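Local atomic coordinates of deferrochelatase (Vibrio cholerae, PDB entry 5DE0), a protein that binds heme b and probably acts as a dye-decolorizing peroxidase. Residues 49-54 with 107-112; 100-105 with 111-116. All coordinates share one frame; numbering follows the deposited sequence.

Overall arrangement
From the N terminus, the chain first leaves helix 40-50 through a turn in 49-54. It then makes strand 57-62, the 84-91 hairpin and strand 98-104 before entering helix 108-117. Interaction 1 closes this long excursion, with 52 residues between its segments; interaction 2 closes the short connection from 100-105 to 111-116, only five residues. The two loops interleave: 100-105 lies inside the span of interaction 1, and 111-116 runs past its end, with F111 and Y112 common to both. Helix 108-117 is thus joined to the end of helix 40-50 and to the sheet beneath it, within a ferredoxin-like N-terminal half. A54 O, 2.9 Å from T105 N in a probable hydrogen bond, links the contacts.

Interaction 1: 49-54 with 107-112; sequences QNQPGA and HDLLFY
L109 meets both A54 and Q51 with one methyl, and the contact across 49-54 and 107-112 consists of these two van der Waals approaches, burying 102 Å² in all. The closer of the two joins methyl to methyl: A54 CB is 3.6 Å from L109 CD1. The same CD1 also lies 4.0 Å from Q51 CG and as far from Q51 CB, so the aliphatic root of the glutamine, not its amide, does the touching. L109 holds CG opposite its carbonyl carbon (chi1 -69°) and continues extended at chi2, which carries CD1 outward from helix 108-117 to the turn. The glutamine chain crosses that of L109 at a slant, and its bend at chi2 separates the touching CB and CG from the amide.

Backbone bonding shapes the receiving side. Q51 is where the chain leaves the geometry of helix 40-50, and Q51 to A54 form a type II beta turn closed by A54 N to Q51 O at 3.3 Å. P52 and G53 fill its corners; G53 sits at phi 89°, psi -13°, backbone angles that suit a glycine. The turn thereby folds Q51 and A54 back to one side, where both CB atoms point at the helix.

Polar groups work around this apolar centre. Q51 OE1 accepts a hydrogen bond from R106 NH1, while R106 NH2 forms a salt bridge with D108 OD2, so one guanidinium joins the turn to D108. D108 OD2 also accepts a hydrogen bond from L137 N of the second subunit, whose L137 packs on L109.

The contact packs the turn after helix 40-50 against helix 108-117, the two helices beside the antiparallel sheet of the ferredoxin-like N-terminal half: L109 and Y112 touch I47 of helix 40-50, while L110, next along the helix, packs on C102 and A104 of strand 98-104.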
ATOM      1  N   GLN B  49      -2.365  15.440  17.748  1.00 27.13           N
ATOM      2  CA  GLN B  49      -2.805  16.792  18.072  1.00 28.75           C
ATOM      3  C   GLN B  49      -3.047  17.616  16.812  1.00 27.92           C
ATOM      4  O   GLN B  49      -3.892  18.508  16.797  1.00 28.42           O
ATOM      5  CB  GLN B  49      -1.785  17.495  18.967  1.00 30.64           C
ATOM      6  CG  GLN B  49      -1.738  16.969  20.388  1.00 32.21           C
ATOM      7  CD  GLN B  49      -0.997  17.898  21.327  1.00 36.82           C
ATOM      8  OE1 GLN B  49      -0.539  18.967  20.928  1.00 40.54           O
ATOM      9  NE2 GLN B  49      -0.878  17.494  22.586  1.00 38.27           N
ATOM     10  N   ASN B  50      -2.298  17.323  15.757  1.00 27.07           N
ATOM     11  CA  ASN B  50      -2.480  18.024  14.493  1.00 27.62           C
ATOM     12  C   ASN B  50      -3.594  17.411  13.653  1.00 27.06           C
ATOM     13  O   ASN B  50      -4.140  18.057  12.763  1.00 26.73           O
ATOM     14  CB  ASN B  50      -1.176  18.033  13.696  1.00 28.44           C
ATOM     15  CG  ASN B  50      -0.114  18.908  14.327  1.00 29.74           C
ATOM     16  OD1 ASN B  50      -0.196  19.251  15.504  1.00 31.41           O
ATOM     17  ND2 ASN B  50       0.893  19.274  13.543  1.00 31.70           N
ATOM     18  N   GLN B  51      -3.925  16.157  13.945  1.00 25.95           N
ATOM     19  CA  GLN B  51      -4.897  15.418  13.145  1.00 25.30           C
ATOM     20  C   GLN B  51      -5.936  14.698  14.003  1.00 25.58           C
ATOM     21  O   GLN B  51      -5.758  13.531  14.348  1.00 22.68           O
ATOM     22  CB  GLN B  51      -4.181  14.401  12.250  1.00 25.20           C
ATOM     23  CG  GLN B  51      -3.113  14.998  11.351  1.00 25.28           C
ATOM     24  CD  GLN B  51      -3.685  15.961  10.332  1.00 26.94           C
ATOM     25  OE1 GLN B  51      -4.843  15.841   9.928  1.00 25.17           O
ATOM     26  NE2 GLN B  51      -2.876  16.927   9.913  1.00 25.94           N
ATOM     27  N   PRO B  52      -7.023  15.401  14.357  1.00 25.46           N
ATOM     28  CA  PRO B  52      -8.132  14.779  15.091  1.00 23.91           C
ATOM     29  C   PRO B  52      -8.752  13.612  14.322  1.00 23.28           C
ATOM     30  O   PRO B  52      -8.927  13.698  13.105  1.00 23.32           O
ATOM     31  CB  PRO B  52      -9.137  15.923  15.249  1.00 23.88           C
ATOM     32  CG  PRO B  52      -8.307  17.169  15.159  1.00 25.37           C
ATOM     33  CD  PRO B  52      -7.219  16.850  14.177  1.00 24.69           C
ATOM     34  N   GLY B  53      -9.070  12.532  15.027  1.00 22.74           N
ATOM     35  CA  GLY B  53      -9.689  11.374  14.410  1.00 23.32           C
ATOM     36  C   GLY B  53      -8.692  10.358  13.880  1.00 22.83           C
ATOM     37  O   GLY B  53      -9.064   9.232  13.545  1.00 22.20           O
ATOM     38  N   ALA B  54      -7.425  10.755  13.806  1.00 22.86           N
ATOM     39  CA  ALA B  54      -6.379   9.883  13.282  1.00 21.87           C
ATOM     40  C   ALA B  54      -6.201   8.642  14.146  1.00 21.01           C
ATOM     41  O   ALA B  54      -6.025   7.538  13.628  1.00 21.97           O
ATOM     42  CB  ALA B  54      -5.072  10.638  13.178  1.00 24.49           C
ATOM     43  N   HIS B 107      -4.222   5.931   6.331  1.00 21.14           N
ATOM     44  CA  HIS B 107      -3.022   5.259   5.849  1.00 20.07           C
ATOM     45  C   HIS B 107      -1.814   6.188   5.742  1.00 20.39           C
ATOM     46  O   HIS B 107      -0.694   5.793   6.065  1.00 19.55           O
ATOM     47  CB  HIS B 107      -3.306   4.614   4.489  1.00 20.52           C
ATOM     48  CG  HIS B 107      -2.089   4.077   3.801  1.00 21.18           C
ATOM     49  ND1 HIS B 107      -1.635   2.789   3.991  1.00 21.41           N
ATOM     50  CD2 HIS B 107      -1.233   4.651   2.923  1.00 22.43           C
ATOM     51  CE1 HIS B 107      -0.551   2.595   3.260  1.00 21.58           C
ATOM     52  NE2 HIS B 107      -0.286   3.710   2.603  1.00 22.71           N
ATOM     53  N   ASP B 108      -2.046   7.418   5.292  1.00 20.14           N
ATOM     54  CA  ASP B 108      -0.957   8.340   4.972  1.00 21.97           C
ATOM     55  C   ASP B 108      -0.057   8.661   6.168  1.00 20.30           C
ATOM     56  O   ASP B 108       1.163   8.750   6.023  1.00 19.99           O
ATOM     57  CB  ASP B 108      -1.520   9.639   4.381  1.00 21.27           C
ATOM     58  CG  ASP B 108      -2.423  10.384   5.346  1.00 22.29           C
ATOM     59  OD1 ASP B 108      -3.131   9.726   6.141  1.00 21.30           O
ATOM     60  OD2 ASP B 108      -2.421  11.632   5.308  1.00 22.42           O
ATOM     61  N   LEU B 109      -0.651   8.819   7.348  1.00 20.73           N
ATOM     62  CA  LEU B 109       0.116   9.167   8.542  1.00 19.89           C
ATOM     63  C   LEU B 109       1.059   8.044   8.976  1.00 20.31           C
ATOM     64  O   LEU B 109       2.023   8.282   9.703  1.00 21.41           O
ATOM     65  CB  LEU B 109      -0.822   9.533   9.691  1.00 20.11           C
ATOM     66  CG  LEU B 109      -1.598  10.841   9.529  1.00 21.94           C
ATOM     67  CD1 LEU B 109      -2.492  11.074  10.730  1.00 21.40           C
ATOM     68  CD2 LEU B 109      -0.643  12.013   9.334  1.00 20.06           C
ATOM     69  N   LEU B 110       0.773   6.822   8.531  1.00 20.04           N
ATOM     70  CA  LEU B 110       1.645   5.685   8.806  1.00 20.07           C
ATOM     71  C   LEU B 110       2.955   5.832   8.043  1.00 21.47           C
ATOM     72  O   LEU B 110       4.037   5.656   8.602  1.00 19.96           O
ATOM     73  CB  LEU B 110       0.963   4.369   8.429  1.00 20.57           C
ATOM     74  CG  LEU B 110      -0.368   4.050   9.113  1.00 19.41           C
ATOM     75  CD1 LEU B 110      -0.943   2.760   8.554  1.00 19.23           C
ATOM     76  CD2 LEU B 110      -0.198   3.957  10.621  1.00 18.73           C
ATOM     77  N   PHE B 111       2.844   6.152   6.759  1.00 21.61           N
ATOM     78  CA  PHE B 111       4.012   6.413   5.929  1.00 21.60           C
ATOM     79  C   PHE B 111       4.798   7.596   6.483  1.00 22.09           C
ATOM     80  O   PHE B 111       6.028   7.559   6.543  1.00 21.86           O
ATOM     81  CB  PHE B 111       3.597   6.680   4.478  1.00 22.52           C
ATOM     82  CG  PHE B 111       4.755   6.937   3.550  1.00 23.98           C
ATOM     83  CD1 PHE B 111       5.276   8.214   3.401  1.00 24.14           C
ATOM     84  CD2 PHE B 111       5.320   5.901   2.824  1.00 24.39           C
ATOM     85  CE1 PHE B 111       6.338   8.450   2.555  1.00 25.82           C
ATOM     86  CE2 PHE B 111       6.381   6.131   1.972  1.00 24.81           C
ATOM     87  CZ  PHE B 111       6.892   7.408   1.837  1.00 27.84           C
ATOM     88  N   TYR B 112       4.083   8.644   6.885  1.00 22.04           N
ATOM     89  CA  TYR B 112       4.726   9.848   7.405  1.00 22.90           C
ATOM     90  C   TYR B 112       5.476   9.571   8.702  1.00 22.82           C
ATOM     91  O   TYR B 112       6.572  10.086   8.912  1.00 23.43           O
ATOM     92  CB  TYR B 112       3.702  10.965   7.630  1.00 22.15           C
ATOM     93  CG  TYR B 112       4.277  12.182   8.326  1.00 24.47           C
ATOM     94  CD1 TYR B 112       5.001  13.132   7.617  1.00 24.24           C
ATOM     95  CD2 TYR B 112       4.098  12.378   9.692  1.00 23.55           C
ATOM     96  CE1 TYR B 112       5.531  14.245   8.248  1.00 25.39           C
ATOM     97  CE2 TYR B 112       4.624  13.486  10.330  1.00 24.34           C
ATOM     98  CZ  TYR B 112       5.340  14.416   9.605  1.00 25.77           C
ATOM     99  OH  TYR B 112       5.866  15.519  10.240  1.00 32.73           O
TER

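Interaction 2: 100-105 with 111-116; sequences IHCHAT and FYTLRK
Beside the I100-L114 and C102-T113 contacts, the flat groups lie on the outer flanks of the two segments. The Y112 ring has K116 CB over one face, 4.0 Å above the plane and offset toward the rim, one helical turn along. The H103 ring takes CE1 of H101 at its edge, in plane. Both histidines are on the side of strand 98-104 turned from the helix, where H234 meets H103 with nearly parallel planes and stands edge-to-face with H101.

On the helix side the touching is by branch ends. I100 CD1, at the end of an extended branch, comes within 4.4 Å of L114 CD1. L114 has its CG trans to the backbone nitrogen (chi1 -179°); together with chi2 near 56° this turns CD1 to I100. Two residues further on the strand, C102 SG lies 4.4 Å from T113 CG2. The threonine's rotation (chi1 -60°) presents this methyl to the sulfur and turns OG1 back along its own helix, where it is hydrogen-bonded to L109 O.

I100 meets L114 and C102 meets T113, so the pairing runs forward on the strand and backward on the helix. Helix 108-117 forms the crossover from strand 98-104 to the parallel strand 125-134, with strand 18-26 between them; L114 also packs on L20, T22 and Y132.

Chemically this is a buried, loose seam of methyls and one sulfur, 91 Å² in all. With the threonine hydroxyl satisfied within the helix, the contact rests on dispersion between I100 and L114 and on the equally distant C102-T113 approach, and lacks directional bonds between strand and helix.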
ATOM      1  N   ILE B 100       8.638  -1.947  14.548  1.00 16.69           N
ATOM      2  CA  ILE B 100       7.843  -0.736  14.705  1.00 17.77           C
ATOM      3  C   ILE B 100       6.412  -1.008  14.258  1.00 19.17           C
ATOM      4  O   ILE B 100       6.158  -1.222  13.073  1.00 14.51           O
ATOM      5  CB  ILE B 100       8.418   0.441  13.893  1.00 16.80           C
ATOM      6  CG1 ILE B 100       9.843   0.763  14.347  1.00 17.45           C
ATOM      7  CG2 ILE B 100       7.526   1.669  14.024  1.00 16.54           C
ATOM      8  CD1 ILE B 100      10.478   1.918  13.602  1.00 18.18           C
ATOM      9  N   HIS B 101       5.482  -1.005  15.209  1.00 17.35           N
ATOM     10  CA  HIS B 101       4.085  -1.311  14.914  1.00 17.06           C
ATOM     11  C   HIS B 101       3.177  -0.106  15.153  1.00 16.59           C
ATOM     12  O   HIS B 101       3.107   0.421  16.265  1.00 17.68           O
ATOM     13  CB  HIS B 101       3.616  -2.502  15.756  1.00 18.26           C
ATOM     14  CG  HIS B 101       2.141  -2.744  15.698  1.00 17.16           C
ATOM     15  ND1 HIS B 101       1.408  -3.132  16.800  1.00 17.73           N
ATOM     16  CD2 HIS B 101       1.260  -2.661  14.673  1.00 17.54           C
ATOM     17  CE1 HIS B 101       0.140  -3.270  16.457  1.00 18.28           C
ATOM     18  NE2 HIS B 101       0.024  -2.992  15.171  1.00 18.75           N
ATOM     19  N   CYS B 102       2.485   0.320  14.099  1.00 18.14           N
ATOM     20  CA  CYS B 102       1.534   1.422  14.175  1.00 17.20           C
ATOM     21  C   CYS B 102       0.203   1.027  13.546  1.00 14.15           C
ATOM     22  O   CYS B 102       0.171   0.229  12.612  1.00 17.91           O
ATOM     23  CB  CYS B 102       2.085   2.665  13.468  1.00 17.83           C
ATOM     24  SG  CYS B 102       3.707   3.225  14.031  1.00 19.61           S
ATOM     25  N   HIS B 103      -0.892   1.583  14.056  1.00 26.00           N
ATOM     26  CA  HIS B 103      -2.180   1.466  13.379  1.00 18.46           C
ATOM     27  C   HIS B 103      -3.011   2.724  13.611  1.00 17.39           C
ATOM     28  O   HIS B 103      -2.958   3.320  14.685  1.00 19.88           O
ATOM     29  CB  HIS B 103      -2.941   0.209  13.832  1.00 17.51           C
ATOM     30  CG  HIS B 103      -3.285   0.187  15.291  1.00 22.53           C
ATOM     31  ND1 HIS B 103      -4.336   0.904  15.820  1.00 16.88           N
ATOM     32  CD2 HIS B 103      -2.730  -0.487  16.326  1.00 17.20           C
ATOM     33  CE1 HIS B 103      -4.407   0.682  17.120  1.00 20.79           C
ATOM     34  NE2 HIS B 103      -3.443  -0.157  17.453  1.00 20.32           N
ATOM     35  N   ALA B 104      -3.766   3.126  12.593  1.00 19.61           N
ATOM     36  CA  ALA B 104      -4.533   4.368  12.647  1.00 19.26           C
ATOM     37  C   ALA B 104      -5.767   4.306  11.753  1.00 20.18           C
ATOM     38  O   ALA B 104      -5.988   3.319  11.051  1.00 19.92           O
ATOM     39  CB  ALA B 104      -3.654   5.547  12.249  1.00 20.45           C
ATOM     40  N   THR B 105      -6.565   5.370  11.777  1.00 20.57           N
ATOM     41  CA  THR B 105      -7.784   5.429  10.975  1.00 20.64           C
ATOM     42  C   THR B 105      -7.494   5.940   9.567  1.00 20.49           C
ATOM     43  O   THR B 105      -8.398   6.029   8.734  1.00 21.00           O
ATOM     44  CB  THR B 105      -8.855   6.328  11.629  1.00 21.14           C
ATOM     45  OG1 THR B 105      -8.357   7.665  11.752  1.00 21.60           O
ATOM     46  CG2 THR B 105      -9.224   5.802  13.008  1.00 21.88           C
ATOM     47  N   PHE B 111       2.844   6.152   6.759  1.00 21.61           N
ATOM     48  CA  PHE B 111       4.012   6.413   5.929  1.00 21.60           C
ATOM     49  C   PHE B 111       4.798   7.596   6.483  1.00 22.09           C
ATOM     50  O   PHE B 111       6.028   7.559   6.543  1.00 21.86           O
ATOM     51  CB  PHE B 111       3.597   6.680   4.478  1.00 22.52           C
ATOM     52  CG  PHE B 111       4.755   6.937   3.550  1.00 23.98           C
ATOM     53  CD1 PHE B 111       5.276   8.214   3.401  1.00 24.14           C
ATOM     54  CD2 PHE B 111       5.320   5.901   2.824  1.00 24.39           C
ATOM     55  CE1 PHE B 111       6.338   8.450   2.555  1.00 25.82           C
ATOM     56  CE2 PHE B 111       6.381   6.131   1.972  1.00 24.81           C
ATOM     57  CZ  PHE B 111       6.892   7.408   1.837  1.00 27.84           C
ATOM     58  N   TYR B 112       4.083   8.644   6.885  1.00 22.04           N
ATOM     59  CA  TYR B 112       4.726   9.848   7.405  1.00 22.90           C
ATOM     60  C   TYR B 112       5.476   9.571   8.702  1.00 22.82           C
ATOM     61  O   TYR B 112       6.572  10.086   8.912  1.00 23.43           O
ATOM     62  CB  TYR B 112       3.702  10.965   7.630  1.00 22.15           C
ATOM     63  CG  TYR B 112       4.277  12.182   8.326  1.00 24.47           C
ATOM     64  CD1 TYR B 112       5.001  13.132   7.617  1.00 24.24           C
ATOM     65  CD2 TYR B 112       4.098  12.378   9.692  1.00 23.55           C
ATOM     66  CE1 TYR B 112       5.531  14.245   8.248  1.00 25.39           C
ATOM     67  CE2 TYR B 112       4.624  13.486  10.330  1.00 24.34           C
ATOM     68  CZ  TYR B 112       5.340  14.416   9.605  1.00 25.77           C
ATOM     69  OH  TYR B 112       5.866  15.519  10.240  1.00 32.73           O
ATOM     70  N   THR B 113       4.877   8.763   9.572  1.00 21.81           N
ATOM     71  CA  THR B 113       5.482   8.451  10.863  1.00 22.04           C
ATOM     72  C   THR B 113       6.804   7.712  10.683  1.00 22.40           C
ATOM     73  O   THR B 113       7.774   7.972  11.395  1.00 22.72           O
ATOM     74  CB  THR B 113       4.539   7.605  11.738  1.00 21.39           C
ATOM     75  OG1 THR B 113       3.324   8.328  11.968  1.00 21.91           O
ATOM     76  CG2 THR B 113       5.190   7.283  13.077  1.00 21.30           C
ATOM     77  N   LEU B 114       6.842   6.803   9.715  1.00 22.32           N
ATOM     78  CA  LEU B 114       8.050   6.033   9.452  1.00 22.59           C
ATOM     79  C   LEU B 114       9.118   6.884   8.773  1.00 23.29           C
ATOM     80  O   LEU B 114      10.282   6.848   9.167  1.00 24.01           O
ATOM     81  CB  LEU B 114       7.732   4.807   8.593  1.00 21.92           C
ATOM     82  CG  LEU B 114       8.929   3.905   8.286  1.00 22.11           C
ATOM     83  CD1 LEU B 114       9.599   3.448   9.573  1.00 21.75           C
ATOM     84  CD2 LEU B 114       8.502   2.712   7.447  1.00 21.69           C
ATOM     85  N   ARG B 115       8.722   7.649   7.759  1.00 24.07           N
ATOM     86  CA  ARG B 115       9.668   8.493   7.029  1.00 24.72           C
ATOM     87  C   ARG B 115      10.283   9.554   7.935  1.00 24.74           C
ATOM     88  O   ARG B 115      11.500   9.715   7.977  1.00 25.99           O
ATOM     89  CB  ARG B 115       8.991   9.166   5.830  1.00 26.27           C
ATOM     90  CG  ARG B 115       9.951   9.996   4.981  1.00 29.75           C
ATOM     91  CD  ARG B 115       9.257  10.669   3.803  1.00 34.78           C
ATOM     92  NE  ARG B 115       8.359  11.742   4.221  1.00 37.05           N
ATOM     93  CZ  ARG B 115       7.746  12.574   3.383  1.00 40.15           C
ATOM     94  NH1 ARG B 115       7.937  12.462   2.075  1.00 33.36           N
ATOM     95  NH2 ARG B 115       6.946  13.522   3.852  1.00 32.36           N
ATOM     96  N   LYS B 116       9.431  10.270   8.660  1.00 24.48           N
ATOM     97  CA  LYS B 116       9.880  11.318   9.569  1.00 24.61           C
ATOM     98  C   LYS B 116      10.614  10.737  10.775  1.00 25.01           C
ATOM     99  O   LYS B 116      11.573  11.326  11.275  1.00 24.63           O
ATOM    100  CB  LYS B 116       8.686  12.157  10.037  1.00 24.82           C
ATOM    101  CG  LYS B 116       9.029  13.273  11.006  1.00 27.19           C
ATOM    102  CD  LYS B 116       9.854  14.353  10.332  1.00 25.98           C
ATOM    103  CE  LYS B 116      10.072  15.535  11.263  1.00 27.97           C
ATOM    104  NZ  LYS B 116      10.857  16.616  10.603  1.00 28.77           N
TER